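Local coordinates for protein 5-carboxyvanillate decarboxylase (Sphingomonas paucimobilis, PDB 4L6D) that probably catalyses the decarboxylation of 5-carboxyvanillate to vanillate in a manganese-containing active site of the amidohydrolase fold, at residues A[51-56]-A[297-302]; A[4-9]-A[70-75]; A[11-16]-A[94-99]. One frame throughout, in Å; residues are numbered along the deposited sequence.

Interaction 1 of 3, residues A[51-56]-A[297-302]; sequences GRLSDV and DYPYQP. With MN (manganese (II) ion), chain I; VNL (4-hydroxy-3-methoxybenzoate), chain J.
In the active-site loop of this amidohydrolase barrel, the segment 297-302 that follows the strand 292-293, Tyr298, Pro299 and Tyr300 are met by Arg52 and Leu53 of helix 49-54. Arg52 gives the one direct hydrogen bond: NH1 donates to Pro299 O at 2.9 Å, with an N-H...O angle of 153°. The guanidinium slides past the proline, whose CB lies over one of its faces, 3.5 Å from NH1. The other terminal nitrogen, NH2, comes obliquely to Tyr298 CE1 at 3.5 Å, the two planes being 76° apart. The same NH2 donates to a water that in turn donates to Pro299 O. Another water joins Arg52 O, Asp55 OD2 and Tyr298 OH, reaching the tyrosine in the plane of its ring.

Beneath this polar layer Leu53 crosses the proline at about a right angle, CD2 standing 3.6 Å from Pro299 CG. Both its methyls, CD1 and CD2, lie 3.5 Å from Tyr300 OH, a hydroxyl hydrogen-bonded to Thr77. Tyr300 CG, anti to its carbonyl carbon (chi1 -61°), sits 3.4 Å from CO1 of the bound vanillate, and the ligand ring lies over one face of the tyrosine. Asp297 OD1 binds the manganese at 2.1 Å, together with Glu8, His174, a water and vanillate O3, which ties the ligand to the metal.

The peptide before Pro299 is cis. The proline carbonyl takes two donors, Arg52 NH1 and a water, while Arg52 NE forms a salt bridge with Glu59, so the cation has polar partners on more than one side.

Interaction 2 of 3, residues A[4-9]-A[70-75]; sequences LIATEE and DMHLLS. With MN (manganese (II) ion), chain I.
Ala6 O accepts Leu73 N at 2.8 Å, and Leu4 N donates to Asp70 OD1 at 2.9 Å and 170°, meeting that oxygen from above the carboxylate plane. Ala6 N donates to Met71 O at 2.9 Å, and Met71 N to Leu4 O, so Met71 is bonded through both its N and its O to residues flanking Ile5. Past Ala6 the register slips by one residue: Glu9 N reaches Leu73 O only weakly, while Ser75 N finds Glu9 O at 3.0 Å. A water in this beta bulge donates to Thr7 O and Leu73 O and accepts from Ser75 OG.

The paired segments are the first two parallel strands of the eight-stranded TIM barrel. The chain turns a corner at Thr7; Glu8 points away from strand 71-76, and its extended chain carries OE2 out to the manganese, bound at 2.2 Å.

Glu9 and His72 share one face of the sheet. Glu9 CG makes a CH-pi contact, 3.8 Å from the centroid of the His72 ring and 19° off its normal, while the Glu9 carboxylate receives the backbone N-H of Asp297 and Tyr298. An alanine in place of His72 would probably leave a gap where the ring lies against Glu9 CG and deprive Arg60 of a weak acceptor. Elsewhere Ile5 CG1 lies 4.2 Å from Met71 CB, the two side chains pointing the same way, and Leu73 CD2 packs 4.1 Å from Thr7 CB.

Interaction 3 of 3, residues A[11-16]-A[94-99]; sequences VTFQPV and RIANDL. With VNL (4-hydroxy-3-methoxybenzoate), chain K.
Phe13 and Ala96 bring the two backbones nearest, their CA atoms 6.6 Å apart. Phe13 is extended in its backbone torsions and stands at the N-cap position of helix 14-23, with a weak bond from Val16 N to its O. Segment 94-99 is helical throughout, as the backbone bonds from Asp98 N to Arg94 O and from Leu99 N to Ile95 O attest. No hydrogen bond spans the two, and every contact across them is made by apolar groups or by a carbonyl against a ring.

Phe13 carries most of it. Its CG lies beside the backbone N (chi1 -54°), and Leu99 slides past the ring in the opposite direction. Leu99 CB stands over one face, 3.9 Å from the centroid of the Phe13 ring and 20° off the normal, a CH-pi contact displaced toward the rim. Ala96 approaches the same ring by CB, 4.0 Å from Phe13 CD2, and obliquely by its carbonyl, Ala96 O being 3.6 Å from Phe13 CE2.

The two helices follow consecutive strands of the barrel, 5-11 and 71-76, so the contact joins the start of the first helix to the middle of helix 86-106.

In the first turn of helix 14-23, Pro15 meets two partners. Its CG is 3.8 Å from Ile95 CG2, the side chains crossing obliquely, whereas its CD reaches Leu99 CD1 tip to tip at 4.0 Å. Val16 CG2 adds a looser touch on Ala96 CB.

Elsewhere, Arg94 grips another bound vanillate, away from the active site, by two prongs: NE bonds O1 and NH1 bonds O2, each at 2.9 Å and 172°. NH2 is turned to Asp98 OD2 in a salt bridge, and Asp98 OD1 is paired with Arg131. Ile95 CG1 lies over one face of this guanidinium.

In the fold
From the N terminus, strand 5-11 opens interaction 2, which closes over 60 intervening residues when the chain returns at 70-75 as the neighbouring strand. Segment 11-16 begins at the end of that first strand and runs into helix 14-23; it starts interaction 3, closed at 94-99 on the helix after strand 71-76. Segment 51-56 begins interaction 1, whose return at 297-302 comes 240 residues later, after the eighth strand. Each pair of contacts crosses, none nests. Interactions 1 and 2 meet at the manganese, where Glu8 and Asp297 both bind, and through Glu9 and Tyr298. Thr12 N to Leu53 O joins interaction 3 to 1, and Val11 N to Ser75 O joins it to 2.

Interaction 1 of 3, residues A[51-56]-A[297-302]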
loop_
_atom_site.group_PDB
_atom_site.type_symbol
_atom_site.label_atom_id
_atom_site.label_comp_id
_atom_site.label_asym_id
_atom_site.label_seq_id
_atom_site.Cartn_x
_atom_site.Cartn_y
_atom_site.Cartn_z
ATOM N N GLY A 51 0.360 -14.906 -27.648
ATOM C CA GLY A 51 1.426 -15.746 -28.165
ATOM C C GLY A 51 2.576 -15.890 -27.181
ATOM O O GLY A 51 3.096 -16.993 -26.986
ATOM N N ARG A 52 2.973 -14.785 -26.556
ATOM C CA ARG A 52 4.087 -14.815 -25.615
ATOM C C ARG A 52 3.761 -15.583 -24.334
ATOM O O ARG A 52 4.615 -16.282 -23.789
ATOM C CB ARG A 52 4.583 -13.392 -25.342
ATOM C CG ARG A 52 4.969 -12.693 -26.658
ATOM C CD ARG A 52 5.686 -11.380 -26.464
ATOM N NE ARG A 52 6.915 -11.575 -25.711
ATOM C CZ ARG A 52 7.120 -11.059 -24.509
ATOM N NH1 ARG A 52 6.183 -10.301 -23.956
ATOM N NH2 ARG A 52 8.256 -11.292 -23.869
ATOM N N LEU A 53 2.521 -15.465 -23.876
ATOM C CA LEU A 53 2.052 -16.231 -22.725
ATOM C C LEU A 53 1.972 -17.722 -23.039
ATOM O O LEU A 53 2.294 -18.569 -22.193
ATOM C CB LEU A 53 0.660 -15.740 -22.319
ATOM C CG LEU A 53 0.621 -14.383 -21.608
ATOM C CD1 LEU A 53 -0.797 -13.813 -21.634
ATOM C CD2 LEU A 53 1.082 -14.540 -20.166
ATOM N N SER A 54 1.533 -18.043 -24.253
ATOM C CA SER A 54 1.318 -19.437 -24.638
ATOM C C SER A 54 2.649 -20.138 -24.852
ATOM O O SER A 54 2.769 -21.339 -24.621
ATOM C CB SER A 54 0.499 -19.527 -25.930
ATOM O OG SER A 54 -0.778 -18.928 -25.771
ATOM N N ASP A 55 3.640 -19.390 -25.320
ATOM C CA ASP A 55 4.938 -19.967 -25.640
ATOM C C ASP A 55 5.707 -20.422 -24.401
ATOM O O ASP A 55 5.876 -19.662 -23.442
ATOM C CB ASP A 55 5.793 -18.958 -26.397
ATOM C CG ASP A 55 7.244 -19.358 -26.430
ATOM O OD1 ASP A 55 7.537 -20.425 -27.012
ATOM O OD2 ASP A 55 8.071 -18.622 -25.860
ATOM N N VAL A 56 6.190 -21.657 -24.434
ATOM C CA VAL A 56 7.038 -22.155 -23.359
ATOM C C VAL A 56 8.425 -22.551 -23.870
ATOM O O VAL A 56 9.451 -22.143 -23.304
ATOM C CB VAL A 56 6.375 -23.350 -22.646
ATOM C CG1 VAL A 56 7.322 -23.966 -21.636
ATOM C CG2 VAL A 56 5.104 -22.899 -21.947
ATOM N N ASP A 297 8.470 -12.098 -13.534
ATOM C CA ASP A 297 7.172 -11.664 -14.061
ATOM C C ASP A 297 7.150 -11.670 -15.599
ATOM O O ASP A 297 6.512 -10.820 -16.225
ATOM C CB ASP A 297 6.750 -10.285 -13.514
ATOM C CG ASP A 297 5.324 -10.269 -13.006
ATOM O OD1 ASP A 297 4.533 -11.142 -13.412
ATOM O OD2 ASP A 297 4.989 -9.368 -12.205
ATOM N N TYR A 298 7.840 -12.637 -16.204
ATOM C CA TYR A 298 7.787 -12.850 -17.646
ATOM C C TYR A 298 6.392 -13.409 -17.999
ATOM O O TYR A 298 5.832 -14.167 -17.216
ATOM C CB TYR A 298 8.886 -13.846 -18.036
ATOM C CG TYR A 298 8.957 -14.117 -19.516
ATOM C CD1 TYR A 298 9.735 -13.323 -20.344
ATOM C CD2 TYR A 298 8.227 -15.157 -20.092
ATOM C CE1 TYR A 298 9.797 -13.557 -21.701
ATOM C CE2 TYR A 298 8.281 -15.396 -21.447
ATOM C CZ TYR A 298 9.076 -14.597 -22.248
ATOM O OH TYR A 298 9.142 -14.809 -23.606
ATOM N N PRO A 299 5.818 -13.045 -19.165
ATOM C CA PRO A 299 6.334 -12.196 -20.247
ATOM C C PRO A 299 5.970 -10.728 -20.103
ATOM O O PRO A 299 6.190 -9.941 -21.032
ATOM C CB PRO A 299 5.642 -12.780 -21.478
ATOM C CG PRO A 299 4.298 -13.183 -20.967
ATOM C CD PRO A 299 4.563 -13.717 -19.560
ATOM N N TYR A 300 5.421 -10.360 -18.956
ATOM C CA TYR A 300 5.033 -8.974 -18.727
ATOM C C TYR A 300 6.241 -8.067 -18.481
ATOM O O TYR A 300 6.160 -6.850 -18.661
ATOM C CB TYR A 300 4.025 -8.907 -17.581
ATOM C CG TYR A 300 2.751 -9.693 -17.875
ATOM C CD1 TYR A 300 1.791 -9.198 -18.758
ATOM C CD2 TYR A 300 2.522 -10.939 -17.295
ATOM C CE1 TYR A 300 0.629 -9.916 -19.047
ATOM C CE2 TYR A 300 1.360 -11.664 -17.575
ATOM C CZ TYR A 300 0.419 -11.147 -18.447
ATOM O OH TYR A 300 -0.732 -11.849 -18.731
ATOM N N GLN A 301 7.353 -8.668 -18.059
ATOM C CA GLN A 301 8.636 -7.981 -17.936
ATOM C C GLN A 301 9.720 -8.826 -18.592
ATOM O O GLN A 301 9.579 -10.046 -18.697
ATOM C CB GLN A 301 8.984 -7.725 -16.474
ATOM C CG GLN A 301 7.989 -6.802 -15.813
ATOM C CD GLN A 301 8.540 -6.090 -14.595
ATOM O OE1 GLN A 301 7.779 -5.629 -13.764
ATOM N NE2 GLN A 301 9.860 -5.949 -14.518
ATOM N N PRO A 302 10.808 -8.184 -19.039
ATOM C CA PRO A 302 11.898 -8.907 -19.702
ATOM C C PRO A 302 12.848 -9.597 -18.726
ATOM O O PRO A 302 13.038 -9.147 -17.597
ATOM C CB PRO A 302 12.649 -7.791 -20.424
ATOM C CG PRO A 302 12.438 -6.599 -19.581
ATOM C CD PRO A 302 11.008 -6.725 -19.105
HETATM MN MN MN I . 2.652 -11.639 -12.622
HETATM C C1 VNL J . 0.680 -7.403 -16.201
HETATM C CO1 VNL J . 1.868 -7.505 -15.464
HETATM C CO2 VNL J . -0.307 -8.405 -16.138
HETATM C CM1 VNL J . 2.098 -8.627 -14.646
HETATM C CM2 VNL J . -0.105 -9.518 -15.324
HETATM O OM VNL J . -1.007 -10.542 -15.197
HETATM C CZ VNL J . 1.140 -9.636 -14.559
HETATM C CC VNL J . 0.473 -6.213 -17.101
HETATM C CV VNL J . -2.260 -10.497 -15.906
HETATM O O1 VNL J . 1.440 -5.465 -17.408
HETATM O O2 VNL J . -0.668 -6.027 -17.588
HETATM O O3 VNL J . 1.413 -10.880 -14.062
HETATM O O HOH W 1 7.263 -16.432 -24.544
HETATM O O HOH W 2 9.207 -9.754 -21.720
HETATM O O HOH W 3 3.042 -13.612 -13.496
#

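Interaction 2 of 3, residues A[4-9]-A[70-75]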
loop_
_atom_site.group_PDB
_atom_site.type_symbol
_atom_site.label_atom_id
_atom_site.label_comp_id
_atom_site.label_asym_id
_atom_site.label_seq_id
_atom_site.Cartn_x
_atom_site.Cartn_y
_atom_site.Cartn_z
ATOM N N LEU A 4 19.198 -20.052 -10.912
ATOM C CA LEU A 4 18.126 -19.084 -10.956
ATOM C C LEU A 4 16.797 -19.766 -11.257
ATOM O O LEU A 4 16.629 -20.362 -12.319
ATOM C CB LEU A 4 18.433 -18.048 -12.032
ATOM C CG LEU A 4 19.506 -17.040 -11.636
ATOM C CD1 LEU A 4 20.151 -16.415 -12.872
ATOM C CD2 LEU A 4 18.894 -15.976 -10.773
ATOM N N ILE A 5 15.880 -19.696 -10.298
ATOM C CA ILE A 5 14.536 -20.228 -10.460
ATOM C C ILE A 5 13.561 -19.063 -10.355
ATOM O O ILE A 5 13.331 -18.539 -9.270
ATOM C CB ILE A 5 14.227 -21.300 -9.380
ATOM C CG1 ILE A 5 15.206 -22.478 -9.484
ATOM C CG2 ILE A 5 12.772 -21.767 -9.491
ATOM C CD1 ILE A 5 15.088 -23.461 -8.317
ATOM N N ALA A 6 13.010 -18.639 -11.490
ATOM C CA ALA A 6 12.089 -17.503 -11.522
ATOM C C ALA A 6 10.693 -17.945 -11.074
ATOM O O ALA A 6 10.162 -18.912 -11.610
ATOM C CB ALA A 6 12.042 -16.910 -12.928
ATOM N N THR A 7 10.104 -17.264 -10.100
ATOM C CA THR A 7 8.905 -17.803 -9.452
ATOM C C THR A 7 7.537 -17.210 -9.799
ATOM O O THR A 7 6.535 -17.666 -9.237
ATOM C CB THR A 7 9.040 -17.790 -7.916
ATOM O OG1 THR A 7 9.349 -16.457 -7.469
ATOM C CG2 THR A 7 10.142 -18.744 -7.471
ATOM N N GLU A 8 7.467 -16.230 -10.702
ATOM C CA GLU A 8 6.163 -15.647 -11.050
ATOM C C GLU A 8 6.005 -15.544 -12.559
ATOM O O GLU A 8 5.781 -14.461 -13.107
ATOM C CB GLU A 8 5.953 -14.265 -10.413
ATOM C CG GLU A 8 4.447 -13.903 -10.316
ATOM C CD GLU A 8 4.202 -12.466 -9.879
ATOM O OE1 GLU A 8 4.551 -12.118 -8.725
ATOM O OE2 GLU A 8 3.659 -11.679 -10.685
ATOM N N GLU A 9 6.104 -16.686 -13.228
ATOM C CA GLU A 9 6.268 -16.686 -14.667
ATOM C C GLU A 9 4.986 -17.171 -15.304
ATOM O O GLU A 9 4.624 -18.334 -15.195
ATOM C CB GLU A 9 7.496 -17.521 -15.054
ATOM C CG GLU A 9 8.711 -17.193 -14.157
ATOM C CD GLU A 9 8.907 -15.691 -13.985
ATOM O OE1 GLU A 9 9.101 -15.223 -12.829
ATOM O OE2 GLU A 9 8.842 -14.978 -15.013
ATOM N N ASP A 70 17.920 -20.994 -15.050
ATOM C CA ASP A 70 17.734 -22.435 -14.961
ATOM C C ASP A 70 16.273 -22.845 -15.133
ATOM O O ASP A 70 15.972 -23.776 -15.875
ATOM C CB ASP A 70 18.272 -22.954 -13.623
ATOM C CG ASP A 70 19.736 -22.609 -13.406
ATOM O OD1 ASP A 70 20.079 -21.403 -13.320
ATOM O OD2 ASP A 70 20.547 -23.554 -13.298
ATOM N N MET A 71 15.369 -22.164 -14.437
ATOM C CA MET A 71 13.956 -22.556 -14.440
ATOM C C MET A 71 12.962 -21.409 -14.392
ATOM O O MET A 71 13.236 -20.338 -13.843
ATOM C CB MET A 71 13.649 -23.462 -13.232
ATOM C CG MET A 71 14.469 -24.735 -13.153
ATOM S SD MET A 71 13.956 -25.815 -11.798
ATOM C CE MET A 71 12.520 -26.592 -12.559
ATOM N N HIS A 72 11.791 -21.667 -14.963
ATOM C CA HIS A 72 10.589 -20.898 -14.657
ATOM C C HIS A 72 9.635 -21.764 -13.869
ATOM O O HIS A 72 9.368 -22.919 -14.249
ATOM C CB HIS A 72 9.844 -20.490 -15.920
ATOM C CG HIS A 72 10.390 -19.277 -16.597
ATOM N ND1 HIS A 72 9.668 -18.582 -17.543
ATOM C CD2 HIS A 72 11.586 -18.650 -16.492
ATOM C CE1 HIS A 72 10.387 -17.561 -17.976
ATOM N NE2 HIS A 72 11.561 -17.592 -17.370
ATOM N N LEU A 73 9.122 -21.203 -12.779
ATOM C CA LEU A 73 7.938 -21.740 -12.103
ATOM C C LEU A 73 6.721 -21.098 -12.754
ATOM O O LEU A 73 6.457 -19.904 -12.571
ATOM C CB LEU A 73 7.994 -21.425 -10.603
ATOM C CG LEU A 73 6.778 -21.823 -9.769
ATOM C CD1 LEU A 73 6.628 -23.353 -9.678
ATOM C CD2 LEU A 73 6.880 -21.189 -8.375
ATOM N N LEU A 74 6.017 -21.891 -13.552
ATOM C CA LEU A 74 4.913 -21.391 -14.371
ATOM C C LEU A 74 3.615 -21.316 -13.578
ATOM O O LEU A 74 3.363 -22.147 -12.707
ATOM C CB LEU A 74 4.701 -22.305 -15.580
ATOM C CG LEU A 74 5.908 -22.539 -16.488
ATOM C CD1 LEU A 74 5.618 -23.651 -17.498
ATOM C CD2 LEU A 74 6.289 -21.260 -17.224
ATOM N N SER A 75 2.783 -20.332 -13.915
ATOM C CA SER A 75 1.454 -20.185 -13.323
ATOM C C SER A 75 0.500 -19.702 -14.399
ATOM O O SER A 75 0.860 -18.836 -15.204
ATOM C CB SER A 75 1.494 -19.175 -12.163
ATOM O OG SER A 75 2.282 -18.032 -12.491
HETATM MN MN MN I . 2.652 -11.639 -12.622
HETATM O O HOH W 4 4.558 -18.700 -11.074
HETATM O O HOH W 3 3.042 -13.612 -13.496
#

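Interaction 3 of 3, residues A[11-16]-A[94-99]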
loop_
_atom_site.group_PDB
_atom_site.type_symbol
_atom_site.label_atom_id
_atom_site.label_comp_id
_atom_site.label_asym_id
_atom_site.label_seq_id
_atom_site.Cartn_x
_atom_site.Cartn_y
_atom_site.Cartn_z
ATOM N N VAL A 11 1.883 -18.099 -17.872
ATOM C CA VAL A 11 1.657 -18.920 -19.051
ATOM C C VAL A 11 0.145 -18.958 -19.293
ATOM O O VAL A 11 -0.631 -18.628 -18.405
ATOM C CB VAL A 11 2.223 -20.354 -18.842
ATOM C CG1 VAL A 11 1.421 -21.122 -17.769
ATOM C CG2 VAL A 11 2.285 -21.133 -20.139
ATOM N N THR A 12 -0.278 -19.339 -20.492
ATOM C CA THR A 12 -1.688 -19.642 -20.695
ATOM C C THR A 12 -1.827 -20.867 -21.583
ATOM O O THR A 12 -0.834 -21.374 -22.112
ATOM C CB THR A 12 -2.479 -18.458 -21.260
ATOM O OG1 THR A 12 -3.883 -18.756 -21.197
ATOM C CG2 THR A 12 -2.075 -18.164 -22.711
ATOM N N PHE A 13 -3.058 -21.336 -21.731
ATOM C CA PHE A 13 -3.358 -22.528 -22.513
ATOM C C PHE A 13 -4.582 -22.241 -23.360
ATOM O O PHE A 13 -5.443 -21.458 -22.956
ATOM C CB PHE A 13 -3.623 -23.721 -21.585
ATOM C CG PHE A 13 -2.514 -23.978 -20.604
ATOM C CD1 PHE A 13 -1.336 -24.584 -21.019
ATOM C CD2 PHE A 13 -2.656 -23.619 -19.274
ATOM C CE1 PHE A 13 -0.303 -24.811 -20.113
ATOM C CE2 PHE A 13 -1.633 -23.852 -18.360
ATOM C CZ PHE A 13 -0.456 -24.450 -18.786
ATOM N N GLN A 14 -4.665 -22.860 -24.534
ATOM C CA GLN A 14 -5.725 -22.522 -25.482
ATOM C C GLN A 14 -7.164 -22.581 -24.940
ATOM O O GLN A 14 -7.955 -21.693 -25.233
ATOM C CB GLN A 14 -5.587 -23.325 -26.782
ATOM C CG GLN A 14 -6.260 -22.665 -27.987
ATOM C CD GLN A 14 -5.700 -21.282 -28.275
ATOM O OE1 GLN A 14 -4.488 -21.066 -28.213
ATOM N NE2 GLN A 14 -6.584 -20.334 -28.576
ATOM N N PRO A 15 -7.512 -23.612 -24.148
ATOM C CA PRO A 15 -8.902 -23.586 -23.662
ATOM C C PRO A 15 -9.221 -22.349 -22.811
ATOM O O PRO A 15 -10.351 -21.858 -22.859
ATOM C CB PRO A 15 -9.002 -24.864 -22.819
ATOM C CG PRO A 15 -7.987 -25.794 -23.446
ATOM C CD PRO A 15 -6.832 -24.877 -23.804
ATOM N N VAL A 16 -8.249 -21.853 -22.048
ATOM C CA VAL A 16 -8.465 -20.657 -21.234
ATOM C C VAL A 16 -8.506 -19.399 -22.115
ATOM O O VAL A 16 -9.380 -18.535 -21.956
ATOM C CB VAL A 16 -7.401 -20.524 -20.127
ATOM C CG1 VAL A 16 -7.671 -19.289 -19.273
ATOM C CG2 VAL A 16 -7.394 -21.786 -19.261
ATOM N N ARG A 94 -9.310 -27.657 -14.108
ATOM C CA ARG A 94 -8.884 -29.043 -14.228
ATOM C C ARG A 94 -8.070 -29.230 -15.510
ATOM O O ARG A 94 -6.996 -29.843 -15.485
ATOM C CB ARG A 94 -10.103 -29.975 -14.183
ATOM C CG ARG A 94 -9.775 -31.456 -13.994
ATOM C CD ARG A 94 -9.364 -32.122 -15.290
ATOM N NE ARG A 94 -10.470 -32.147 -16.244
ATOM C CZ ARG A 94 -10.329 -32.361 -17.545
ATOM N NH1 ARG A 94 -11.399 -32.380 -18.323
ATOM N NH2 ARG A 94 -9.120 -32.542 -18.063
ATOM N N ILE A 95 -8.577 -28.693 -16.620
ATOM C CA ILE A 95 -7.897 -28.805 -17.911
ATOM C C ILE A 95 -6.562 -28.073 -17.890
ATOM O O ILE A 95 -5.530 -28.617 -18.306
ATOM C CB ILE A 95 -8.791 -28.270 -19.045
ATOM C CG1 ILE A 95 -9.963 -29.227 -19.284
ATOM C CG2 ILE A 95 -7.985 -28.051 -20.330
ATOM C CD1 ILE A 95 -11.050 -28.645 -20.168
ATOM N N ALA A 96 -6.571 -26.848 -17.372
ATOM C CA ALA A 96 -5.348 -26.058 -17.297
ATOM C C ALA A 96 -4.312 -26.727 -16.400
ATOM O O ALA A 96 -3.107 -26.624 -16.643
ATOM C CB ALA A 96 -5.635 -24.657 -16.798
ATOM N N ASN A 97 -4.775 -27.415 -15.355
ATOM C CA ASN A 97 -3.844 -28.132 -14.479
ATOM C C ASN A 97 -3.234 -29.356 -15.152
ATOM O O ASN A 97 -2.040 -29.633 -14.998
ATOM C CB ASN A 97 -4.516 -28.535 -13.166
ATOM C CG ASN A 97 -4.777 -27.347 -12.265
ATOM O OD1 ASN A 97 -4.160 -26.293 -12.412
ATOM N ND2 ASN A 97 -5.672 -27.526 -11.301
ATOM N N ASP A 98 -4.041 -30.085 -15.920
ATOM C CA ASP A 98 -3.506 -31.196 -16.698
ATOM C C ASP A 98 -2.476 -30.684 -17.694
ATOM O O ASP A 98 -1.424 -31.293 -17.876
ATOM C CB ASP A 98 -4.614 -31.922 -17.461
ATOM C CG ASP A 98 -5.453 -32.812 -16.576
ATOM O OD1 ASP A 98 -5.043 -33.076 -15.431
ATOM O OD2 ASP A 98 -6.514 -33.278 -17.048
ATOM N N LEU A 99 -2.787 -29.567 -18.351
ATOM C CA LEU A 99 -1.873 -29.014 -19.344
ATOM C C LEU A 99 -0.599 -28.475 -18.685
ATOM O O LEU A 99 0.495 -28.622 -19.229
ATOM C CB LEU A 99 -2.570 -27.932 -20.179
ATOM C CG LEU A 99 -3.617 -28.496 -21.144
ATOM C CD1 LEU A 99 -4.407 -27.378 -21.800
ATOM C CD2 LEU A 99 -2.951 -29.358 -22.207
HETATM C C1 VNL K . -15.279 -31.038 -15.419
HETATM C CO1 VNL K . -15.241 -30.255 -14.250
HETATM C CO2 VNL K . -16.468 -31.172 -16.174
HETATM C CM1 VNL K . -16.392 -29.577 -13.808
HETATM C CM2 VNL K . -17.618 -30.503 -15.756
HETATM O OM VNL K . -18.811 -30.558 -16.423
HETATM C CZ VNL K . -17.575 -29.672 -14.539
HETATM C CC VNL K . -14.040 -31.760 -15.869
HETATM C CV VNL K . -18.912 -31.239 -17.696
HETATM O O1 VNL K . -13.087 -31.923 -15.069
HETATM O O2 VNL K . -14.007 -32.191 -17.051
HETATM O O3 VNL K . -18.749 -29.074 -14.138
#